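Glyoxylate-induced Protein (Pseudomonas aeruginosa, PDB 1SQ4) is of unproven function but combines two cupin beta-barrels in one chain and may act as a ureidoglycine aminohydrolase. Local coordinates at residues R142-Q146 and R188-H192; P9-P14 and V37-I41; A92-E98 and H135-I141. All coordinates share one frame; numbering follows the deposited sequence.

Contact 1: R142-Q146 and R188-H192; sequences RKHYQ and RHDMH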
loop_
_atom_site.group_PDB
_atom_site.type_symbol
_atom_site.label_atom_id
_atom_site.label_comp_id
_atom_site.label_asym_id
_atom_site.label_seq_id
_atom_site.Cartn_x
_atom_site.Cartn_y
_atom_site.Cartn_z
ATOM N N ARG A 142 -32.041 15.971 6.260
ATOM C CA ARG A 142 -32.802 15.479 7.410
ATOM C C ARG A 142 -31.978 14.981 8.580
ATOM O O ARG A 142 -30.853 14.507 8.411
ATOM C CB ARG A 142 -33.749 14.346 6.978
ATOM C CG ARG A 142 -34.850 14.786 6.017
ATOM C CD ARG A 142 -35.560 13.618 5.349
ATOM N NE ARG A 142 -36.525 12.914 6.199
ATOM C CZ ARG A 142 -36.291 11.756 6.803
ATOM N NH1 ARG A 142 -35.111 11.163 6.663
ATOM N NH2 ARG A 142 -37.244 11.175 7.520
ATOM N N LYS A 143 -32.558 15.082 9.771
ATOM C CA LYS A 143 -31.915 14.618 10.991
ATOM C C LYS A 143 -32.925 14.510 12.109
ATOM O O LYS A 143 -33.865 15.295 12.188
ATOM C CB LYS A 143 -30.817 15.577 11.448
ATOM C CG LYS A 143 -30.204 15.232 12.813
ATOM C CD LYS A 143 -29.397 16.414 13.330
ATOM C CE LYS A 143 -28.623 16.140 14.626
ATOM N NZ LYS A 143 -29.404 15.533 15.734
ATOM N N HIS A 144 -32.739 13.532 12.976
ATOM C CA HIS A 144 -33.640 13.410 14.092
ATOM C C HIS A 144 -33.204 14.488 15.076
ATOM O O HIS A 144 -32.041 14.544 15.500
ATOM C CB HIS A 144 -33.537 12.020 14.718
ATOM C CG HIS A 144 -34.248 10.955 13.941
ATOM N ND1 HIS A 144 -33.936 9.616 14.066
ATOM C CD2 HIS A 144 -35.269 11.018 13.059
ATOM C CE1 HIS A 144 -34.736 8.904 13.296
ATOM N NE2 HIS A 144 -35.557 9.728 12.671
ATOM N N TYR A 145 -34.144 15.360 15.410
ATOM C CA TYR A 145 -33.892 16.450 16.334
ATOM C C TYR A 145 -33.700 15.918 17.739
ATOM O O TYR A 145 -34.376 14.984 18.155
ATOM C CB TYR A 145 -35.065 17.436 16.304
ATOM C CG TYR A 145 -34.902 18.586 17.275
ATOM C CD1 TYR A 145 -35.620 18.622 18.471
ATOM C CD2 TYR A 145 -33.988 19.622 17.023
ATOM C CE1 TYR A 145 -35.433 19.649 19.389
ATOM C CE2 TYR A 145 -33.799 20.655 17.947
ATOM C CZ TYR A 145 -34.527 20.650 19.126
ATOM O OH TYR A 145 -34.329 21.622 20.063
ATOM N N GLN A 146 -32.766 16.510 18.471
ATOM C CA GLN A 146 -32.524 16.073 19.831
ATOM C C GLN A 146 -33.099 17.081 20.815
ATOM O O GLN A 146 -32.609 18.207 20.933
ATOM C CB GLN A 146 -31.038 15.888 20.078
ATOM C CG GLN A 146 -30.733 15.357 21.456
ATOM C CD GLN A 146 -29.294 14.923 21.591
ATOM O OE1 GLN A 146 -28.850 14.529 22.679
ATOM N NE2 GLN A 146 -28.547 14.989 20.481
ATOM N N ARG A 188 -31.279 26.138 20.800
ATOM C CA ARG A 188 -32.461 25.395 20.392
ATOM C C ARG A 188 -32.141 24.559 19.160
ATOM O O ARG A 188 -32.733 23.504 18.949
ATOM C CB ARG A 188 -33.604 26.356 20.089
ATOM C CG ARG A 188 -34.136 27.087 21.309
ATOM C CD ARG A 188 -35.321 27.965 20.921
ATOM N NE ARG A 188 -34.902 29.016 19.998
ATOM C CZ ARG A 188 -35.723 29.716 19.223
ATOM N NH1 ARG A 188 -37.031 29.485 19.247
ATOM N NH2 ARG A 188 -35.226 30.650 18.420
ATOM N N HIS A 189 -31.206 25.030 18.341
ATOM C CA HIS A 189 -30.815 24.290 17.153
ATOM C C HIS A 189 -29.724 23.311 17.469
ATOM O O HIS A 189 -28.740 23.650 18.132
ATOM C CB HIS A 189 -30.306 25.208 16.060
ATOM C CG HIS A 189 -31.384 25.769 15.207
ATOM N ND1 HIS A 189 -31.966 26.991 15.455
ATOM C CD2 HIS A 189 -32.035 25.253 14.140
ATOM C CE1 HIS A 189 -32.928 27.203 14.579
ATOM N NE2 HIS A 189 -32.992 26.158 13.769
ATOM N N ASP A 190 -29.892 22.091 16.973
ATOM C CA ASP A 190 -28.903 21.055 17.203
ATOM C C ASP A 190 -28.168 20.714 15.913
ATOM O O ASP A 190 -27.461 19.714 15.825
ATOM C CB ASP A 190 -29.570 19.818 17.825
ATOM C CG ASP A 190 -30.482 19.075 16.864
ATOM O OD1 ASP A 190 -30.947 19.665 15.869
ATOM O OD2 ASP A 190 -30.751 17.883 17.126
HETATM N N MSE A 191 -28.326 21.570 14.916
HETATM C CA MSE A 191 -27.664 21.354 13.641
HETATM C C MSE A 191 -27.562 22.658 12.874
HETATM O O MSE A 191 -28.437 23.522 12.963
HETATM C CB MSE A 191 -28.438 20.358 12.782
HETATM C CG MSE A 191 -29.693 20.941 12.164
HETATM SE SE MSE A 191 -30.293 19.871 10.678
HETATM C CE MSE A 191 -32.017 20.710 10.346
ATOM N N HIS A 192 -26.490 22.791 12.110
ATOM C CA HIS A 192 -26.296 23.973 11.308
ATOM C C HIS A 192 -26.086 23.522 9.871
ATOM O O HIS A 192 -25.448 22.501 9.610
ATOM C CB HIS A 192 -25.064 24.756 11.775
ATOM C CG HIS A 192 -25.216 25.407 13.119
ATOM N ND1 HIS A 192 -24.122 25.766 13.885
ATOM C CD2 HIS A 192 -26.304 25.815 13.807
ATOM C CE1 HIS A 192 -24.539 26.369 14.982
ATOM N NE2 HIS A 192 -25.857 26.415 14.964
#
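Lys143 and Gln146 both grip a single oxygen, OD2 of Asp190, and this charged centre dominates the contact. Lys143 makes a salt bridge, its NZ 3.0 Å from Asp190 OD2, while the backbone N of Gln146 donates to the same Asp190 OD2 at 2.8 Å. The two donors arrive over opposite faces of the carboxylate, so the oxygen is clamped from both sides. The lysine chain runs extended and bends only at its last torsion (chi4 -50°), which lets NZ also donate to His144 O at 2.8 Å. Because Asp190 OD1 lies close to Glu91, the lysine charge probably offsets some repulsion there.

A neutral hydrogen bond stands beside this centre: Tyr145 OH donates to Arg188 O over 2.7 Å, in the carbonyl plane and on a lone pair. The carbonyl thus sits at the ring's edge, while the charged end of Arg188 turns to Glu155.

Of the remaining packing, Asp190 OD1 meets Tyr145 CD2 at 3.3 Å, with ring and carboxylate planes 61° apart, and the chains of Lys143 and selenomethionine Met191 run antiparallel alongside each other. Together these bonds tie the end of strand 136-144 to the entry of strand 191-198, joining the two barrels of a bicupin.

Contact 2: P9-P14 and V37-I41; sequences PHGGHP and VMRDI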
loop_
_atom_site.group_PDB
_atom_site.type_symbol
_atom_site.label_atom_id
_atom_site.label_comp_id
_atom_site.label_asym_id
_atom_site.label_seq_id
_atom_site.Cartn_x
_atom_site.Cartn_y
_atom_site.Cartn_z
ATOM N N PRO A 9 -28.240 18.735 -10.472
ATOM C CA PRO A 9 -28.220 17.529 -11.296
ATOM C C PRO A 9 -29.372 17.560 -12.266
ATOM O O PRO A 9 -30.407 18.173 -11.998
ATOM C CB PRO A 9 -28.405 16.408 -10.284
ATOM C CG PRO A 9 -27.924 16.991 -9.016
ATOM C CD PRO A 9 -28.466 18.381 -9.062
ATOM N N HIS A 10 -29.188 16.886 -13.391
ATOM C CA HIS A 10 -30.218 16.806 -14.410
ATOM C C HIS A 10 -30.398 15.358 -14.837
ATOM O O HIS A 10 -31.345 15.020 -15.543
ATOM C CB HIS A 10 -29.855 17.691 -15.610
ATOM C CG HIS A 10 -30.180 19.144 -15.406
ATOM N ND1 HIS A 10 -30.266 20.039 -16.452
ATOM C CD2 HIS A 10 -30.457 19.847 -14.285
ATOM C CE1 HIS A 10 -30.586 21.232 -15.981
ATOM N NE2 HIS A 10 -30.708 21.146 -14.669
ATOM N N GLY A 11 -29.488 14.502 -14.384
ATOM C CA GLY A 11 -29.568 13.093 -14.715
ATOM C C GLY A 11 -28.975 12.730 -16.065
ATOM O O GLY A 11 -27.787 12.942 -16.307
ATOM N N GLY A 12 -29.813 12.176 -16.940
ATOM C CA GLY A 12 -29.365 11.773 -18.259
ATOM C C GLY A 12 -28.430 10.595 -18.140
ATOM O O GLY A 12 -28.276 10.035 -17.059
ATOM N N HIS A 13 -27.809 10.205 -19.245
ATOM C CA HIS A 13 -26.865 9.090 -19.238
ATOM C C HIS A 13 -25.782 9.293 -20.296
ATOM O O HIS A 13 -25.618 8.472 -21.208
ATOM C CB HIS A 13 -27.590 7.760 -19.474
ATOM C CG HIS A 13 -28.744 7.862 -20.419
ATOM N ND1 HIS A 13 -29.951 8.423 -20.056
ATOM C CD2 HIS A 13 -28.873 7.505 -21.718
ATOM C CE1 HIS A 13 -30.773 8.405 -21.089
ATOM N NE2 HIS A 13 -30.143 7.852 -22.111
ATOM N N PRO A 14 -25.024 10.397 -20.180
ATOM C CA PRO A 14 -23.951 10.699 -21.135
ATOM C C PRO A 14 -22.916 9.576 -21.222
ATOM O O PRO A 14 -22.633 8.914 -20.231
ATOM C CB PRO A 14 -23.366 12.006 -20.591
ATOM C CG PRO A 14 -23.644 11.932 -19.119
ATOM C CD PRO A 14 -25.037 11.370 -19.069
ATOM N N VAL A 37 -22.215 10.653 -10.541
ATOM C CA VAL A 37 -22.936 9.537 -9.978
ATOM C C VAL A 37 -24.435 9.718 -10.191
ATOM O O VAL A 37 -25.169 8.754 -10.458
ATOM C CB VAL A 37 -22.643 9.434 -8.487
ATOM C CG1 VAL A 37 -23.228 8.164 -7.923
ATOM C CG2 VAL A 37 -21.150 9.486 -8.275
HETATM N N MSE A 38 -24.874 10.965 -10.066
HETATM C CA MSE A 38 -26.273 11.346 -10.215
HETATM C C MSE A 38 -26.821 11.010 -11.595
HETATM O O MSE A 38 -26.991 11.897 -12.423
HETATM C CB MSE A 38 -26.435 12.848 -10.007
HETATM C CG MSE A 38 -25.518 13.450 -8.982
HETATM SE SE MSE A 38 -26.423 13.777 -7.337
HETATM C CE MSE A 38 -25.869 12.153 -6.426
ATOM N N ARG A 39 -27.116 9.743 -11.837
ATOM C CA ARG A 39 -27.653 9.327 -13.123
ATOM C C ARG A 39 -29.150 9.141 -13.007
ATOM O O ARG A 39 -29.715 9.196 -11.915
ATOM C CB ARG A 39 -27.036 8.005 -13.554
ATOM C CG ARG A 39 -25.537 7.975 -13.498
ATOM C CD ARG A 39 -24.915 8.675 -14.669
ATOM N NE ARG A 39 -25.051 7.901 -15.899
ATOM C CZ ARG A 39 -24.275 8.066 -16.970
ATOM N NH1 ARG A 39 -24.461 7.332 -18.064
ATOM N NH2 ARG A 39 -23.296 8.960 -16.939
ATOM N N ASP A 40 -29.795 8.893 -14.134
ATOM C CA ASP A 40 -31.232 8.690 -14.130
ATOM C C ASP A 40 -31.654 7.390 -13.477
ATOM O O ASP A 40 -32.503 7.404 -12.595
ATOM C CB ASP A 40 -31.763 8.725 -15.554
ATOM C CG ASP A 40 -31.788 10.120 -16.122
ATOM O OD1 ASP A 40 -32.003 10.265 -17.339
ATOM O OD2 ASP A 40 -31.600 11.073 -15.342
ATOM N N ILE A 41 -31.061 6.274 -13.906
ATOM C CA ILE A 41 -31.424 4.961 -13.366
ATOM C C ILE A 41 -31.015 4.700 -11.936
ATOM O O ILE A 41 -31.132 3.572 -11.447
ATOM C CB ILE A 41 -30.867 3.797 -14.213
ATOM C CG1 ILE A 41 -29.428 4.078 -14.608
ATOM C CG2 ILE A 41 -31.748 3.569 -15.425
ATOM C CD1 ILE A 41 -28.499 4.169 -13.451
#
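Arg39 presents one face of its guanidinium to His13, whose CA sits 3.1 Å above the guanidinium plane, nearer its edge than its middle; Pro14 CD lies over that same face. Two successive bends in the arginine chain (chi2 -78°, chi3 -73°) fold it back to this position. There NH1 of Arg39 donates to Pro14 O at 3.2 Å, nearly within the guanidinium plane, and NH2 adds a weak bond to the same oxygen. Phe206 of the second subunit adds a cation-pi contact to Arg39.

The two segments are irregular loops. Residues 9-14 precede strand 25-26 and residues 37-41 come after strand 30-33; these two strands join the sheet of the C-terminal cupin barrel. An inverse gamma turn pivots on Met38 in the second loop.

Asp40 directs its carboxylate at the backbone of Gly12, whose N donates weakly to OD2, an oxygen also paired with Arg53. Asp40 OD1 lies 3.9 Å from His13 ND1, at the edge of the imidazole and in the ring plane, with ring and carboxylate 71° apart. At the other end of the contact Pro9 crosses selenomethionine Met38 obliquely, Pro9 CG 3.9 Å from Met38 SE, and both side chains rest on Trp55 and Ile72.

Contact 3: A92-E98 and H135-I141; sequences AVLFVVE and HTRFHWI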
loop_
_atom_site.group_PDB
_atom_site.type_symbol
_atom_site.label_atom_id
_atom_site.label_comp_id
_atom_site.label_asym_id
_atom_site.label_seq_id
_atom_site.Cartn_x
_atom_site.Cartn_y
_atom_site.Cartn_z
ATOM N N ALA A 92 -35.694 19.402 9.268
ATOM C CA ALA A 92 -35.157 19.559 7.922
ATOM C C ALA A 92 -34.689 20.964 7.545
ATOM O O ALA A 92 -34.905 21.945 8.262
ATOM C CB ALA A 92 -36.191 19.083 6.894
ATOM N N VAL A 93 -34.032 21.023 6.395
ATOM C CA VAL A 93 -33.555 22.257 5.818
ATOM C C VAL A 93 -33.727 22.089 4.311
ATOM O O VAL A 93 -33.203 21.143 3.712
ATOM C CB VAL A 93 -32.073 22.516 6.133
ATOM C CG1 VAL A 93 -31.592 23.730 5.365
ATOM C CG2 VAL A 93 -31.888 22.735 7.623
ATOM N N LEU A 94 -34.493 22.988 3.708
ATOM C CA LEU A 94 -34.733 22.952 2.272
ATOM C C LEU A 94 -33.916 24.062 1.639
ATOM O O LEU A 94 -33.926 25.206 2.103
ATOM C CB LEU A 94 -36.226 23.152 1.972
ATOM C CG LEU A 94 -37.126 21.947 1.658
ATOM C CD1 LEU A 94 -36.890 20.810 2.622
ATOM C CD2 LEU A 94 -38.575 22.392 1.703
ATOM N N PHE A 95 -33.203 23.718 0.576
ATOM C CA PHE A 95 -32.371 24.684 -0.112
ATOM C C PHE A 95 -32.535 24.548 -1.612
ATOM O O PHE A 95 -31.951 23.653 -2.229
ATOM C CB PHE A 95 -30.908 24.462 0.253
ATOM C CG PHE A 95 -29.980 25.438 -0.384
ATOM C CD1 PHE A 95 -30.004 26.775 -0.008
ATOM C CD2 PHE A 95 -29.115 25.035 -1.395
ATOM C CE1 PHE A 95 -29.177 27.692 -0.627
ATOM C CE2 PHE A 95 -28.280 25.952 -2.019
ATOM C CZ PHE A 95 -28.312 27.284 -1.641
ATOM N N VAL A 96 -33.306 25.444 -2.211
ATOM C CA VAL A 96 -33.534 25.365 -3.644
ATOM C C VAL A 96 -32.352 25.865 -4.464
ATOM O O VAL A 96 -31.802 26.932 -4.198
ATOM C CB VAL A 96 -34.808 26.129 -4.028
ATOM C CG1 VAL A 96 -34.737 27.514 -3.465
ATOM C CG2 VAL A 96 -34.965 26.164 -5.542
ATOM N N VAL A 97 -31.970 25.075 -5.463
ATOM C CA VAL A 97 -30.851 25.427 -6.324
ATOM C C VAL A 97 -31.269 25.766 -7.750
ATOM O O VAL A 97 -30.509 26.383 -8.493
ATOM C CB VAL A 97 -29.801 24.297 -6.376
ATOM C CG1 VAL A 97 -29.161 24.130 -5.018
ATOM C CG2 VAL A 97 -30.447 23.004 -6.823
ATOM N N GLU A 98 -32.470 25.369 -8.144
ATOM C CA GLU A 98 -32.925 25.673 -9.488
ATOM C C GLU A 98 -34.425 25.622 -9.523
ATOM O O GLU A 98 -35.035 24.701 -8.978
ATOM C CB GLU A 98 -32.364 24.670 -10.477
ATOM C CG GLU A 98 -32.478 25.074 -11.919
ATOM C CD GLU A 98 -31.837 24.046 -12.811
ATOM O OE1 GLU A 98 -32.530 23.083 -13.191
ATOM O OE2 GLU A 98 -30.626 24.178 -13.101
ATOM N N HIS A 135 -39.254 22.761 -14.210
ATOM C CA HIS A 135 -38.846 21.884 -13.130
ATOM C C HIS A 135 -38.182 22.671 -12.032
ATOM O O HIS A 135 -37.742 23.804 -12.230
ATOM C CB HIS A 135 -37.880 20.811 -13.618
ATOM C CG HIS A 135 -38.503 19.814 -14.542
ATOM N ND1 HIS A 135 -38.045 18.521 -14.653
ATOM C CD2 HIS A 135 -39.540 19.924 -15.402
ATOM C CE1 HIS A 135 -38.774 17.874 -15.544
ATOM N NE2 HIS A 135 -39.687 18.702 -16.013
ATOM N N THR A 136 -38.121 22.068 -10.858
ATOM C CA THR A 136 -37.496 22.722 -9.723
ATOM C C THR A 136 -36.584 21.714 -9.035
ATOM O O THR A 136 -36.858 20.518 -9.030
ATOM C CB THR A 136 -38.561 23.245 -8.746
ATOM O OG1 THR A 136 -39.446 24.110 -9.455
ATOM C CG2 THR A 136 -37.916 24.022 -7.614
ATOM N N ARG A 137 -35.494 22.191 -8.457
ATOM C CA ARG A 137 -34.578 21.286 -7.800
ATOM C C ARG A 137 -34.084 21.858 -6.492
ATOM O O ARG A 137 -33.633 23.004 -6.428
ATOM C CB ARG A 137 -33.410 20.980 -8.739
ATOM C CG ARG A 137 -33.859 20.453 -10.108
ATOM C CD ARG A 137 -32.673 20.074 -10.965
ATOM N NE ARG A 137 -33.073 19.226 -12.077
ATOM C CZ ARG A 137 -33.686 19.666 -13.166
ATOM N NH1 ARG A 137 -33.963 20.956 -13.298
ATOM N NH2 ARG A 137 -34.054 18.810 -14.107
ATOM N N PHE A 138 -34.181 21.058 -5.439
ATOM C CA PHE A 138 -33.735 21.500 -4.126
ATOM C C PHE A 138 -33.078 20.397 -3.317
ATOM O O PHE A 138 -33.226 19.218 -3.620
ATOM C CB PHE A 138 -34.905 22.067 -3.315
ATOM C CG PHE A 138 -35.990 21.060 -3.013
ATOM C CD1 PHE A 138 -36.918 20.708 -3.985
ATOM C CD2 PHE A 138 -36.130 20.530 -1.731
ATOM C CE1 PHE A 138 -37.953 19.841 -3.690
ATOM C CE2 PHE A 138 -37.163 19.660 -1.428
ATOM C CZ PHE A 138 -38.079 19.324 -2.402
ATOM N N HIS A 139 -32.362 20.809 -2.275
ATOM C CA HIS A 139 -31.684 19.889 -1.378
ATOM C C HIS A 139 -32.540 19.723 -0.139
ATOM O O HIS A 139 -33.112 20.689 0.354
ATOM C CB HIS A 139 -30.307 20.428 -0.970
ATOM C CG HIS A 139 -29.258 20.285 -2.027
ATOM N ND1 HIS A 139 -28.083 19.597 -1.821
ATOM C CD2 HIS A 139 -29.198 20.757 -3.297
ATOM C CE1 HIS A 139 -27.345 19.650 -2.915
ATOM N NE2 HIS A 139 -28.001 20.349 -3.825
ATOM N N TRP A 140 -32.623 18.499 0.365
ATOM C CA TRP A 140 -33.416 18.223 1.550
ATOM C C TRP A 140 -32.534 17.485 2.557
ATOM O O TRP A 140 -32.209 16.311 2.393
ATOM C CB TRP A 140 -34.636 17.389 1.148
ATOM C CG TRP A 140 -35.632 17.073 2.246
ATOM C CD1 TRP A 140 -35.627 17.539 3.526
ATOM C CD2 TRP A 140 -36.732 16.153 2.162
ATOM N NE1 TRP A 140 -36.649 16.957 4.251
ATOM C CE2 TRP A 140 -37.340 16.098 3.432
ATOM C CE3 TRP A 140 -37.261 15.356 1.129
ATOM C CZ2 TRP A 140 -38.442 15.290 3.708
ATOM C CZ3 TRP A 140 -38.364 14.549 1.407
ATOM C CH2 TRP A 140 -38.935 14.524 2.686
ATOM N N ILE A 141 -32.143 18.191 3.607
ATOM C CA ILE A 141 -31.295 17.617 4.626
ATOM C C ILE A 141 -32.114 17.241 5.864
ATOM O O ILE A 141 -32.789 18.087 6.452
ATOM C CB ILE A 141 -30.196 18.618 4.976
ATOM C CG1 ILE A 141 -29.431 18.978 3.708
ATOM C CG2 ILE A 141 -29.264 18.030 5.994
ATOM C CD1 ILE A 141 -28.509 20.157 3.844
#
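Leu94 supplies a bump that lies against two aromatic side chains of the neighbouring strand, its CG on the phenyl side and its CD1 on the indole side. The CG of Leu94 is 3.8 Å from CD2 of Phe138, and the CD1 of Leu94 is 3.6 Å from CD1 of Trp140, so the branched leucine end serves both rings while all three side chains point the same way. Trp140, with CG anti to the backbone N (chi1 -176°), also brings its pyrrole edge to Ala92, whose methyl CB sits in the indole plane 3.4 Å from NE1 of Trp140. Farther along this face Val96 packs against the CB of Phe138, and its CG2 reaches the methyl of Thr136. Tyr71 meets Trp140 edge-to-face, and His269 of the second subunit meets the indole with its ring steeply inclined.

The strands are antiparallel neighbours in the sheet of the N-terminal cupin barrel. Phe95 and His139 form a hydrogen-bonded pair, but the register then slips by one residue at a classic beta bulge: Val97 N and Glu98 N both donate to Arg137 O, at 2.8 Å and 3.1 Å. At the bulge the Val97 side chain leans toward the partner strand, and its CG1 lies against the His139 ring, 3.8 Å from CD2 of His139, the two side chains crossing at about a right angle.

The face carrying Val93, Phe95, His139 and Ile141 turns toward the second barrel: Val93, Phe95 and Ile141 pack on strand 191-198, and Tyr217 meets the His139 ring edge-to-face. Beyond the bulge on this face, Glu98 and Arg137 extend side by side and close a salt bridge from OE1 of Glu98 to NH1 of Arg137, 2.6 Å long. Their carboxylate and guanidinium planes stand 78° apart, and OE1 probably accepts a hydrogen bond from His10.

From the N terminus, contact 2 comes first, closing a loop that carries strands 25-26 and 30-33 out to the C-terminal barrel's sheet and back. Contact 3 closes the loop 99-134, with strands 101-105, 109-112, 116-120 and 126-129. Strand 136-144 runs straight on into contact 1, which closes the passage from one barrel to the other, carrying strand 157-160 of the first sheet and 167-168 and 176-179 of the second. The loops follow in series; none nests or crosses. Contact 3 touches both others: Pro9 O packs 2.9 Å from Arg137 NE, and Met191 CE 3.4 Å from Val93 CG2. Contacts 1 and 2, about 31 Å apart between centres, both touch the second subunit.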